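Dihydrodipicolinate synthase (Rhodopseudomonas palustris, PDB 3DZ1) probably catalyses a DapA-type aldol condensation with pyruvate, as 4-hydroxy-tetrahydrodipicolinate synthases do in lysine biosynthesis. Local coordinates at residues A[19-24]-A[274-279]; A[157-162]-A[189-194]; A[249-254]-A[293-298]. All coordinates share one frame; numbering follows the deposited sequence.

The chain is a closed barrel of eight parallel strands wrapped by helices, followed by further helices at the C-terminus of the chain. Contact 1 joins a loop after the first strand, 11-15, to the loop between helices 260-271 and 289-301. It ties the barrel to the C-terminal helices. Contact 3 packs two of those helices together, 238-255 and 289-301; the centres of contacts 1 and 3 are about 21 Å apart. Contact 2 lies across the barrel, between helix 152-161 and the loop before strand 195-198. Its centre is about 41 Å from that of contact 1 and about 39 Å from that of contact 3. M217 is a predicted pyruvate-binding residue. The L194 side chain of contact 2 is about 11 Å from that of M217.

Contact 1 of 3, residues A[19-24]-A[274-279]; sequences PFHDDG and LLSSSA
S277 and A279 both point their side chains at the loop 19-24, and the backbone of F20 and H21 receives them. CB of A279 rests against the carbonyl of H21, 3.4 Å from H21 O. CB of S277 sits 3.4 Å from F20 O. The S277 OG is anti to its own backbone N (chi1 171°). In this position S277 OG accepts a 3.0 Å bond from A279 N, which makes an ST turn. The same OG faces the D22 carboxylate, and water 2 bonds to both S277 OG and D22 OD2. The F20 ring leads away from the loop 274-279. The carbonyl O of A279 lies in the ring plane at its edge. Water 1 bridges the backbones: it accepts from F20 N at 2.9 Å and lies 2.8 Å from S277 O and from A279 O. At the other end, CD2 of L275 meets CB and CG of the P19 ring at 3.7 Å, the two side chains crossing at about a right angle. The H21 ring turns its edge to CB of S276. H21 to G24 form a type I beta turn. P19 packs on helix 28-40 and L275 on helix 260-271, whose K266 bonds to A279 O. The contact thus joins the loop after strand 11-15 to the loop after helix 260-271, with helix 28-40 alongside.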
loop_
_atom_site.group_PDB
_atom_site.type_symbol
_atom_site.label_atom_id
_atom_site.label_comp_id
_atom_site.label_asym_id
_atom_site.label_seq_id
_atom_site.Cartn_x
_atom_site.Cartn_y
_atom_site.Cartn_z
ATOM N N PRO A 19 -3.110 30.387 6.565
ATOM C CA PRO A 19 -2.999 30.970 7.907
ATOM C C PRO A 19 -4.272 30.826 8.736
ATOM O O PRO A 19 -5.349 31.210 8.289
ATOM C CB PRO A 19 -2.682 32.443 7.626
ATOM C CG PRO A 19 -2.075 32.426 6.262
ATOM C CD PRO A 19 -2.939 31.430 5.540
ATOM N N PHE A 20 -4.135 30.277 9.940
ATOM C CA PHE A 20 -5.266 30.101 10.850
ATOM C C PHE A 20 -4.961 30.730 12.203
ATOM O O PHE A 20 -3.800 30.877 12.591
ATOM C CB PHE A 20 -5.546 28.619 11.130
ATOM C CG PHE A 20 -5.977 27.826 9.936
ATOM C CD1 PHE A 20 -7.146 28.143 9.253
ATOM C CD2 PHE A 20 -5.235 26.725 9.523
ATOM C CE1 PHE A 20 -7.571 27.368 8.178
ATOM C CE2 PHE A 20 -5.651 25.947 8.451
ATOM C CZ PHE A 20 -6.823 26.268 7.778
ATOM N N HIS A 21 -6.014 31.100 12.919
ATOM C CA HIS A 21 -5.854 31.619 14.264
ATOM C C HIS A 21 -6.061 30.362 15.107
ATOM O O HIS A 21 -6.345 29.294 14.565
ATOM C CB HIS A 21 -6.914 32.678 14.575
ATOM C CG HIS A 21 -6.676 33.987 13.888
ATOM N ND1 HIS A 21 -5.524 34.723 14.071
ATOM C CD2 HIS A 21 -7.442 34.696 13.026
ATOM C CE1 HIS A 21 -5.593 35.830 13.352
ATOM N NE2 HIS A 21 -6.747 35.838 12.710
ATOM N N ASP A 22 -5.931 30.472 16.420
ATOM C CA ASP A 22 -6.082 29.311 17.290
ATOM C C ASP A 22 -7.466 28.654 17.262
ATOM O O ASP A 22 -7.584 27.435 17.417
ATOM C CB ASP A 22 -5.700 29.714 18.709
ATOM C CG ASP A 22 -4.321 30.350 18.769
ATOM O OD1 ASP A 22 -3.316 29.610 18.675
ATOM O OD2 ASP A 22 -4.246 31.591 18.890
ATOM N N ASP A 23 -8.510 29.449 17.055
ATOM C CA ASP A 23 -9.865 28.912 16.999
ATOM C C ASP A 23 -10.090 28.173 15.677
ATOM O O ASP A 23 -11.137 27.554 15.465
ATOM C CB ASP A 23 -10.889 30.042 17.147
ATOM C CG ASP A 23 -10.625 31.194 16.196
ATOM O OD1 ASP A 23 -10.337 30.931 15.013
ATOM O OD2 ASP A 23 -10.713 32.366 16.625
ATOM N N GLY A 24 -9.100 28.242 14.790
ATOM C CA GLY A 24 -9.208 27.568 13.509
ATOM C C GLY A 24 -9.761 28.415 12.379
ATOM O O GLY A 24 -9.873 27.941 11.245
ATOM N N LEU A 274 5.353 36.758 9.844
ATOM C CA LEU A 274 4.448 36.631 8.706
ATOM C C LEU A 274 3.088 36.063 9.100
ATOM O O LEU A 274 2.071 36.396 8.492
ATOM C CB LEU A 274 5.095 35.762 7.620
ATOM C CG LEU A 274 6.444 36.296 7.123
ATOM C CD1 LEU A 274 7.077 35.311 6.156
ATOM C CD2 LEU A 274 6.242 37.652 6.464
ATOM N N LEU A 275 3.070 35.197 10.108
ATOM C CA LEU A 275 1.815 34.622 10.585
ATOM C C LEU A 275 1.543 35.130 12.002
ATOM O O LEU A 275 2.475 35.283 12.792
ATOM C CB LEU A 275 1.886 33.087 10.614
ATOM C CG LEU A 275 2.049 32.318 9.301
ATOM C CD1 LEU A 275 2.009 30.814 9.583
ATOM C CD2 LEU A 275 0.942 32.703 8.340
ATOM N N SER A 276 0.276 35.402 12.309
ATOM C CA SER A 276 -0.116 35.858 13.642
ATOM C C SER A 276 -0.087 34.657 14.573
ATOM O O SER A 276 0.287 34.766 15.743
ATOM C CB SER A 276 -1.537 36.434 13.630
ATOM O OG SER A 276 -1.597 37.645 12.909
ATOM N N SER A 277 -0.499 33.510 14.038
ATOM C CA SER A 277 -0.528 32.262 14.786
ATOM C C SER A 277 0.021 31.122 13.938
ATOM O O SER A 277 -0.113 31.127 12.714
ATOM C CB SER A 277 -1.960 31.927 15.207
ATOM O OG SER A 277 -2.027 30.620 15.757
ATOM N N SER A 278 0.633 30.147 14.601
ATOM C CA SER A 278 1.207 28.987 13.928
ATOM C C SER A 278 0.205 27.837 13.919
ATOM O O SER A 278 0.531 26.718 13.539
ATOM C CB SER A 278 2.479 28.543 14.651
ATOM O OG SER A 278 2.199 28.216 16.003
ATOM N N ALA A 279 -1.022 28.130 14.327
ATOM C CA ALA A 279 -2.079 27.129 14.400
ATOM C C ALA A 279 -2.435 26.418 13.093
ATOM O O ALA A 279 -2.354 26.990 12.003
ATOM C CB ALA A 279 -3.338 27.766 14.988
HETATM O O HOH W 1 -1.525 29.396 10.947
HETATM O O HOH W 2 -1.398 31.931 18.508
#

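Contact 2 of 3, residues A[157-162]-A[189-194]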
loop_
_atom_site.group_PDB
_atom_site.type_symbol
_atom_site.label_atom_id
_atom_site.label_comp_id
_atom_site.label_asym_id
_atom_site.label_seq_id
_atom_site.Cartn_x
_atom_site.Cartn_y
_atom_site.Cartn_z
ATOM N N GLN A 157 3.713 11.567 -22.309
ATOM C CA GLN A 157 2.414 11.263 -22.895
ATOM C C GLN A 157 1.318 12.149 -22.308
ATOM O O GLN A 157 0.486 12.686 -23.041
ATOM C CB GLN A 157 2.076 9.788 -22.669
ATOM C CG GLN A 157 0.692 9.377 -23.143
ATOM C CD GLN A 157 0.591 7.880 -23.367
ATOM O OE1 GLN A 157 1.166 7.088 -22.617
ATOM N NE2 GLN A 157 -0.148 7.483 -24.397
ATOM N N ILE A 158 1.317 12.296 -20.986
ATOM C CA ILE A 158 0.324 13.127 -20.309
ATOM C C ILE A 158 0.363 14.546 -20.861
ATOM O O ILE A 158 -0.677 15.143 -21.154
ATOM C CB ILE A 158 0.594 13.200 -18.790
ATOM C CG1 ILE A 158 0.391 11.826 -18.158
ATOM C CG2 ILE A 158 -0.320 14.237 -18.143
ATOM C CD1 ILE A 158 0.828 11.751 -16.708
ATOM N N VAL A 159 1.569 15.084 -20.996
ATOM C CA VAL A 159 1.746 16.440 -21.501
ATOM C C VAL A 159 1.314 16.577 -22.959
ATOM O O VAL A 159 0.535 17.471 -23.305
ATOM C CB VAL A 159 3.216 16.887 -21.375
ATOM C CG1 VAL A 159 3.408 18.237 -22.049
ATOM C CG2 VAL A 159 3.612 16.977 -19.902
HETATM N N MSE A 160 1.816 15.691 -23.814
HETATM C CA MSE A 160 1.477 15.751 -25.231
HETATM C C MSE A 160 0.013 15.409 -25.530
HETATM O O MSE A 160 -0.520 15.807 -26.568
HETATM C CB MSE A 160 2.415 14.843 -26.031
HETATM C CG MSE A 160 3.884 15.251 -25.940
HETATM SE SE MSE A 160 4.240 17.093 -26.463
HETATM C CE MSE A 160 4.479 16.811 -28.369
ATOM N N ASP A 161 -0.630 14.675 -24.627
ATOM C CA ASP A 161 -2.042 14.320 -24.792
ATOM C C ASP A 161 -2.911 15.527 -24.429
ATOM O O ASP A 161 -4.066 15.624 -24.844
ATOM C CB ASP A 161 -2.435 13.167 -23.861
ATOM C CG ASP A 161 -2.159 11.794 -24.450
ATOM O OD1 ASP A 161 -1.670 11.701 -25.595
ATOM O OD2 ASP A 161 -2.445 10.801 -23.749
ATOM N N SER A 162 -2.344 16.441 -23.650
ATOM C CA SER A 162 -3.073 17.620 -23.195
ATOM C C SER A 162 -2.897 18.864 -24.054
ATOM O O SER A 162 -1.889 19.052 -24.736
ATOM C CB SER A 162 -2.656 17.972 -21.769
ATOM O OG SER A 162 -1.392 18.614 -21.782
ATOM N N GLY A 189 12.896 16.381 -29.718
ATOM C CA GLY A 189 11.635 16.791 -30.314
ATOM C C GLY A 189 10.371 16.026 -29.963
ATOM O O GLY A 189 9.305 16.317 -30.513
ATOM N N SER A 190 10.464 15.055 -29.062
ATOM C CA SER A 190 9.287 14.287 -28.678
ATOM C C SER A 190 8.483 14.985 -27.576
ATOM O O SER A 190 7.335 14.628 -27.319
ATOM C CB SER A 190 9.691 12.880 -28.225
ATOM O OG SER A 190 10.580 12.920 -27.122
ATOM N N LEU A 191 9.081 15.985 -26.936
ATOM C CA LEU A 191 8.391 16.718 -25.876
ATOM C C LEU A 191 8.461 18.228 -26.103
ATOM O O LEU A 191 9.540 18.788 -26.292
ATOM C CB LEU A 191 8.995 16.366 -24.512
ATOM C CG LEU A 191 8.369 17.026 -23.278
ATOM C CD1 LEU A 191 6.890 16.669 -23.185
ATOM C CD2 LEU A 191 9.105 16.565 -22.035
ATOM N N ARG A 192 7.300 18.879 -26.079
ATOM C CA ARG A 192 7.214 20.320 -26.287
ATOM C C ARG A 192 7.674 21.090 -25.051
ATOM O O ARG A 192 8.013 20.492 -24.036
ATOM C CB ARG A 192 5.771 20.714 -26.620
ATOM C CG ARG A 192 4.777 20.528 -25.478
ATOM C CD ARG A 192 3.427 21.086 -25.902
ATOM N NE ARG A 192 2.296 20.630 -25.097
ATOM C CZ ARG A 192 2.083 20.940 -23.825
ATOM N NH1 ARG A 192 2.938 21.719 -23.162
ATOM N NH2 ARG A 192 0.981 20.499 -23.225
ATOM N N PRO A 193 7.694 22.434 -25.126
ATOM C CA PRO A 193 8.115 23.250 -23.984
ATOM C C PRO A 193 7.360 22.853 -22.720
ATOM O O PRO A 193 6.145 22.633 -22.755
ATOM C CB PRO A 193 7.784 24.665 -24.441
ATOM C CG PRO A 193 8.084 24.596 -25.907
ATOM C CD PRO A 193 7.437 23.286 -26.304
ATOM N N LEU A 194 8.081 22.765 -21.609
ATOM C CA LEU A 194 7.491 22.375 -20.333
ATOM C C LEU A 194 8.306 22.931 -19.182
ATOM O O LEU A 194 9.514 22.717 -19.108
ATOM C CB LEU A 194 7.447 20.846 -20.219
ATOM C CG LEU A 194 6.879 20.248 -18.925
ATOM C CD1 LEU A 194 5.381 20.463 -18.879
ATOM C CD2 LEU A 194 7.191 18.759 -18.862
#
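The C-terminal end of barrel helix 152-161 meets the loop that leads from helix 176-188 into strand 195-198. That loop starts with a Schellman motif at G189. R192 carries much of the contact. Its CG sits between the backbone N and C (chi1 67°). The chain runs extended to NE, and a turn at chi4 (68°) sets the guanidinium over V159, with CG1 of V159 3.4 Å above the middle of the group. NH2 of R192 approaches the end of the helix and stands 3.1 Å from V159 O. V159 O already accepts from S162 N and from S162 OG, the latter at 2.7 Å on an in-plane lone pair. NH1 of R192 bonds to C165 O. The selenomethionine M160, bent at chi2 and chi3, runs antiparallel alongside R192 and brings SE to 3.6 Å from R192 CG. R192 N is buried here without a polar partner. The two methyls of V159 divide their other contacts: CG1 touches L191 CD1 and CG2 touches L194 CD1, both at 4.0 Å. L191 and L194 also pack on helix 176-188, and S162 touches W137 of strand 137-141. The contact joins the end of helix 152-161 to the loop after helix 176-188, beside strand 165-170.

Contact 3 of 3, residues A[249-254]-A[293-298]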
loop_
_atom_site.group_PDB
_atom_site.type_symbol
_atom_site.label_atom_id
_atom_site.label_comp_id
_atom_site.label_asym_id
_atom_site.label_seq_id
_atom_site.Cartn_x
_atom_site.Cartn_y
_atom_site.Cartn_z
ATOM N N LEU A 249 20.516 23.383 4.216
ATOM C CA LEU A 249 20.160 21.968 4.228
ATOM C C LEU A 249 19.758 21.398 5.590
ATOM O O LEU A 249 18.826 20.595 5.674
ATOM C CB LEU A 249 21.292 21.136 3.619
ATOM C CG LEU A 249 20.954 19.663 3.372
ATOM C CD1 LEU A 249 19.695 19.555 2.513
ATOM C CD2 LEU A 249 22.133 18.981 2.689
ATOM N N PRO A 250 20.449 21.792 6.673
ATOM C CA PRO A 250 20.064 21.252 7.980
ATOM C C PRO A 250 18.603 21.555 8.315
ATOM O O PRO A 250 17.883 20.688 8.806
ATOM C CB PRO A 250 21.037 21.940 8.934
ATOM C CG PRO A 250 22.273 22.044 8.100
ATOM C CD PRO A 250 21.711 22.546 6.772
ATOM N N LEU A 251 18.165 22.782 8.041
ATOM C CA LEU A 251 16.784 23.172 8.320
ATOM C C LEU A 251 15.851 22.634 7.249
ATOM O O LEU A 251 14.718 22.258 7.536
ATOM C CB LEU A 251 16.659 24.695 8.415
ATOM C CG LEU A 251 15.266 25.238 8.744
ATOM C CD1 LEU A 251 14.787 24.667 10.074
ATOM C CD2 LEU A 251 15.316 26.764 8.793
ATOM N N ILE A 252 16.315 22.606 6.006
ATOM C CA ILE A 252 15.503 22.068 4.925
ATOM C C ILE A 252 15.130 20.625 5.265
ATOM O O ILE A 252 13.968 20.226 5.141
ATOM C CB ILE A 252 16.275 22.084 3.581
ATOM C CG1 ILE A 252 16.371 23.520 3.063
ATOM C CG2 ILE A 252 15.593 21.161 2.566
ATOM C CD1 ILE A 252 17.263 23.688 1.842
ATOM N N ARG A 253 16.107 19.837 5.705
ATOM C CA ARG A 253 15.816 18.446 6.029
ATOM C C ARG A 253 14.979 18.285 7.292
ATOM O O ARG A 253 14.195 17.343 7.392
ATOM C CB ARG A 253 17.109 17.617 6.125
ATOM C CG ARG A 253 18.052 18.011 7.219
ATOM C CD ARG A 253 17.711 17.351 8.554
ATOM N NE ARG A 253 18.281 18.152 9.624
ATOM C CZ ARG A 253 19.064 17.694 10.593
ATOM N NH1 ARG A 253 19.387 16.410 10.651
ATOM N NH2 ARG A 253 19.537 18.541 11.495
ATOM N N TYR A 254 15.124 19.198 8.247
ATOM C CA TYR A 254 14.332 19.101 9.475
ATOM C C TYR A 254 12.859 19.339 9.141
ATOM O O TYR A 254 11.976 18.650 9.655
ATOM C CB TYR A 254 14.792 20.129 10.519
ATOM C CG TYR A 254 14.308 19.811 11.922
ATOM C CD1 TYR A 254 15.105 19.091 12.809
ATOM C CD2 TYR A 254 13.030 20.188 12.344
ATOM C CE1 TYR A 254 14.642 18.751 14.086
ATOM C CE2 TYR A 254 12.558 19.852 13.611
ATOM C CZ TYR A 254 13.367 19.134 14.477
ATOM O OH TYR A 254 12.897 18.786 15.725
ATOM N N GLU A 293 13.086 24.057 20.277
ATOM C CA GLU A 293 14.459 24.428 20.616
ATOM C C GLU A 293 15.405 23.980 19.503
ATOM O O GLU A 293 16.308 24.719 19.105
ATOM C CB GLU A 293 14.879 23.773 21.940
ATOM C CG GLU A 293 16.221 24.249 22.504
ATOM C CD GLU A 293 17.420 23.813 21.677
ATOM O OE1 GLU A 293 17.406 22.676 21.173
ATOM O OE2 GLU A 293 18.387 24.597 21.546
ATOM N N GLU A 294 15.199 22.765 19.008
ATOM C CA GLU A 294 16.044 22.233 17.942
ATOM C C GLU A 294 15.931 23.101 16.694
ATOM O O GLU A 294 16.933 23.386 16.042
ATOM C CB GLU A 294 15.657 20.783 17.631
ATOM C CG GLU A 294 15.760 19.864 18.851
ATOM C CD GLU A 294 15.299 18.449 18.576
ATOM O OE1 GLU A 294 14.286 18.282 17.870
ATOM O OE2 GLU A 294 15.940 17.504 19.083
ATOM N N VAL A 295 14.711 23.516 16.361
ATOM C CA VAL A 295 14.503 24.377 15.201
ATOM C C VAL A 295 15.208 25.708 15.466
ATOM O O VAL A 295 15.868 26.255 14.584
ATOM C CB VAL A 295 13.000 24.646 14.948
ATOM C CG1 VAL A 295 12.831 25.710 13.854
ATOM C CG2 VAL A 295 12.308 23.348 14.536
ATOM N N ASP A 296 15.063 26.225 16.684
ATOM C CA ASP A 296 15.709 27.481 17.054
ATOM C C ASP A 296 17.219 27.365 16.894
ATOM O O ASP A 296 17.881 28.306 16.455
ATOM C CB ASP A 296 15.397 27.860 18.507
ATOM C CG ASP A 296 13.958 28.295 18.710
ATOM O OD1 ASP A 296 13.275 28.586 17.706
ATOM O OD2 ASP A 296 13.512 28.358 19.879
ATOM N N TYR A 297 17.767 26.211 17.265
ATOM C CA TYR A 297 19.206 25.991 17.157
ATOM C C TYR A 297 19.643 26.085 15.696
ATOM O O TYR A 297 20.630 26.750 15.374
ATOM C CB TYR A 297 19.583 24.618 17.721
ATOM C CG TYR A 297 21.071 24.343 17.704
ATOM C CD1 TYR A 297 21.950 25.096 18.480
ATOM C CD2 TYR A 297 21.601 23.330 16.909
ATOM C CE1 TYR A 297 23.327 24.844 18.466
ATOM C CE2 TYR A 297 22.974 23.068 16.888
ATOM C CZ TYR A 297 23.828 23.827 17.667
ATOM O OH TYR A 297 25.178 23.558 17.650
ATOM N N LEU A 298 18.908 25.418 14.815
ATOM C CA LEU A 298 19.231 25.441 13.394
ATOM C C LEU A 298 19.136 26.868 12.860
ATOM O O LEU A 298 19.982 27.305 12.074
ATOM C CB LEU A 298 18.282 24.525 12.619
ATOM C CG LEU A 298 18.385 23.030 12.942
ATOM C CD1 LEU A 298 17.380 22.256 12.105
ATOM C CD2 LEU A 298 19.802 22.536 12.674
#
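L298 is the apolar centre. Its side chain is a knob in a hole formed by P250, L251, R253 and Y254. CG is anti to the carbonyl carbon (chi1 -65°). L298 CD1 lies 3.7 Å from Y254 CB and 4.1 Å from L251 CD1. L298 CD2 lies 4.0 Å from P250 CB. It also meets the guanidinium edge of R253. One turn back, V295 places CG2 3.6 Å from CE2 of Y254, the two side chains crossing at about a right angle. Farther out, Y254 OH donates a 2.6 Å hydrogen bond to E294 OE1. OE1 receives it on its anti lone pair, with the ring and carboxylate planes 84° apart. E294 OE2 makes a salt bridge to R211 of the second subunit, so the carboxylate bridges the tyrosine and a neighbouring chain. R253 folds back along its helix, and R253 NE bonds to P250 O at 2.7 Å. This oxygen also accepts from Y254 N. The outer R253 nitrogens reach the second subunit, where NH2 pairs with D206. The axes of the two segments approach to 10.1 Å and run at 152°, nearly antiparallel. This is a single knob-into-hole, L298, between two C-terminal helices at the subunit interface of the tetramer.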